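Local coordinates for protein putative thiosugar synthase (Amycolatopsis orientalis, PDB 4N6F) that probably acts as a thiosugar synthase of the ThiG thiazole synthase family, taking sulfur from a carrier protein to modify a sugar phosphate, at residues A[122-126]-A[149-153]. Numbering follows the deposited sequence.
Sequences NAGTV and TARAL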
ATOM      1  N   ASN A 122      -9.248  16.299  22.987  1.00 30.73           N
ATOM      2  CA  ASN A 122     -10.394  16.605  22.122  1.00 30.46           C
ATOM      3  C   ASN A 122     -11.178  17.837  22.532  1.00 31.35           C
ATOM      4  O   ASN A 122     -11.417  18.718  21.702  1.00 31.00           O
ATOM      5  CB  ASN A 122     -11.337  15.396  22.006  1.00 29.99           C
ATOM      6  CG  ASN A 122     -10.856  14.362  20.982  1.00 30.00           C
ATOM      7  OD1 ASN A 122     -11.621  13.498  20.563  1.00 32.80           O
ATOM      8  ND2 ASN A 122      -9.597  14.442  20.577  1.00 28.67           N
ATOM      9  N   ALA A 123     -11.559  17.911  23.806  1.00 31.82           N
ATOM     10  CA  ALA A 123     -12.374  19.024  24.301  1.00 32.86           C
ATOM     11  C   ALA A 123     -11.620  20.347  24.233  1.00 31.61           C
ATOM     12  O   ALA A 123     -12.172  21.353  23.814  1.00 32.71           O
ATOM     13  CB  ALA A 123     -12.845  18.755  25.733  1.00 34.85           C
ATOM     14  N   GLY A 124     -10.359  20.342  24.657  1.00 32.02           N
ATOM     15  CA  GLY A 124      -9.508  21.530  24.533  1.00 31.05           C
ATOM     16  C   GLY A 124      -9.270  21.946  23.083  1.00 30.27           C
ATOM     17  O   GLY A 124      -9.209  23.134  22.776  1.00 28.06           O
ATOM     18  N   THR A 125      -9.136  20.962  22.193  1.00 29.96           N
ATOM     19  CA  THR A 125      -8.954  21.234  20.759  1.00 29.59           C
ATOM     20  C   THR A 125     -10.186  21.925  20.180  1.00 27.86           C
ATOM     21  O   THR A 125     -10.069  22.873  19.405  1.00 27.62           O
ATOM     22  CB  THR A 125      -8.675  19.925  19.985  1.00 29.16           C
ATOM     23  OG1 THR A 125      -7.443  19.377  20.443  1.00 28.52           O
ATOM     24  CG2 THR A 125      -8.597  20.160  18.471  1.00 28.84           C
ATOM     25  N   VAL A 126     -11.360  21.436  20.557  1.00 28.58           N
ATOM     26  CA  VAL A 126     -12.629  22.025  20.131  1.00 29.80           C
ATOM     27  C   VAL A 126     -12.774  23.467  20.617  1.00 30.46           C
ATOM     28  O   VAL A 126     -13.167  24.350  19.848  1.00 29.32           O
ATOM     29  CB  VAL A 126     -13.836  21.210  20.648  1.00 30.32           C
ATOM     30  CG1 VAL A 126     -15.142  21.971  20.452  1.00 30.54           C
ATOM     31  CG2 VAL A 126     -13.915  19.869  19.943  1.00 30.83           C
ATOM     32  N   THR A 149     -16.838  14.960  18.538  1.00 27.90           N
ATOM     33  CA  THR A 149     -15.759  15.929  18.371  1.00 27.74           C
ATOM     34  C   THR A 149     -15.636  16.345  16.901  1.00 25.91           C
ATOM     35  O   THR A 149     -15.561  17.536  16.585  1.00 24.68           O
ATOM     36  CB  THR A 149     -14.410  15.347  18.849  1.00 29.51           C
ATOM     37  OG1 THR A 149     -14.541  14.870  20.196  1.00 30.41           O
ATOM     38  CG2 THR A 149     -13.303  16.404  18.787  1.00 30.18           C
ATOM     39  N   ALA A 150     -15.626  15.358  16.011  1.00 25.43           N
ATOM     40  CA  ALA A 150     -15.456  15.620  14.590  1.00 25.69           C
ATOM     41  C   ALA A 150     -16.586  16.504  14.061  1.00 27.48           C
ATOM     42  O   ALA A 150     -16.350  17.453  13.303  1.00 27.53           O
ATOM     43  CB  ALA A 150     -15.386  14.310  13.820  1.00 25.97           C
ATOM     44  N   ARG A 151     -17.811  16.204  14.480  1.00 27.85           N
ATOM     45  CA  ARG A 151     -18.968  16.997  14.083  1.00 29.29           C
ATOM     46  C   ARG A 151     -18.937  18.434  14.600  1.00 27.65           C
ATOM     47  O   ARG A 151     -19.318  19.366  13.884  1.00 28.25           O
ATOM     48  CB  ARG A 151     -20.264  16.311  14.524  1.00 31.52           C
ATOM     49  CG  ARG A 151     -20.543  15.026  13.773  1.00 33.83           C
ATOM     50  CD  ARG A 151     -21.877  14.426  14.196  1.00 37.67           C
ATOM     51  NE  ARG A 151     -22.275  13.318  13.329  1.00 39.64           N
ATOM     52  CZ  ARG A 151     -23.203  12.413  13.635  1.00 46.20           C
ATOM     53  NH1 ARG A 151     -23.835  12.452  14.806  1.00 49.39           N
ATOM     54  NH2 ARG A 151     -23.484  11.440  12.781  1.00 46.01           N
ATOM     55  N   ALA A 152     -18.515  18.625  15.841  1.00 26.48           N
ATOM     56  CA  ALA A 152     -18.376  19.976  16.369  1.00 25.12           C
ATOM     57  C   ALA A 152     -17.324  20.737  15.554  1.00 25.05           C
ATOM     58  O   ALA A 152     -17.476  21.930  15.287  1.00 26.83           O
ATOM     59  CB  ALA A 152     -17.986  19.928  17.840  1.00 26.45           C
ATOM     60  N   LEU A 153     -16.258  20.045  15.152  1.00 24.00           N
ATOM     61  CA  LEU A 153     -15.191  20.693  14.379  1.00 24.45           C
ATOM     62  C   LEU A 153     -15.631  21.039  12.965  1.00 23.52           C
ATOM     63  O   LEU A 153     -15.283  22.101  12.447  1.00 22.93           O
ATOM     64  CB  LEU A 153     -13.901  19.860  14.393  1.00 23.67           C
ATOM     65  CG  LEU A 153     -13.222  19.864  15.766  1.00 24.28           C
ATOM     66  CD1 LEU A 153     -12.082  18.863  15.806  1.00 24.71           C
ATOM     67  CD2 LEU A 153     -12.736  21.251  16.180  1.00 24.65           C
TER
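Val126 and Thr149 meet methyl to methyl between two neighbouring outer helices of the TIM barrel, 122-134 and 147-156. The helices follow each other in the chain, joined through strand 138-143. Their short segments run nearly parallel, 5° apart, with axes 10.3 Å from each other. This is the side-by-side helix packing expected of a beta/alpha barrel. Val126 CG2 lies 3.7 Å from Thr149 CG2. With chi1 at -54°, Thr149 holds OG1 beside its backbone N and turns CG2 away from that nitrogen, toward the valine. The hydroxyl OG1 is hydrogen-bonded to Asp146 OD2, just before the helix. Asn122 sits one helical turn before Val126, and its side chain crosses that of Thr149 at about a right angle. Its CB is 3.7 Å from Thr149 OG1. With an alanine here CB could still touch Thr149, but the flat amide would be gone, which would probably open a gap between Thr149 and Ile143 of strand 138-143. Leu153, one turn after Thr149, brings its CD2 end toward Val126. Leu153 also packs on Ile143, as Asn122 and Thr149 do, where the helix pair lies against the barrel strand. Val126 CG1 meets Ala152 CB more loosely, at 4.4 Å. Leu153 CD2 rests 4.0 Å from Val126 CA and 4.2 Å from Val126 CG2.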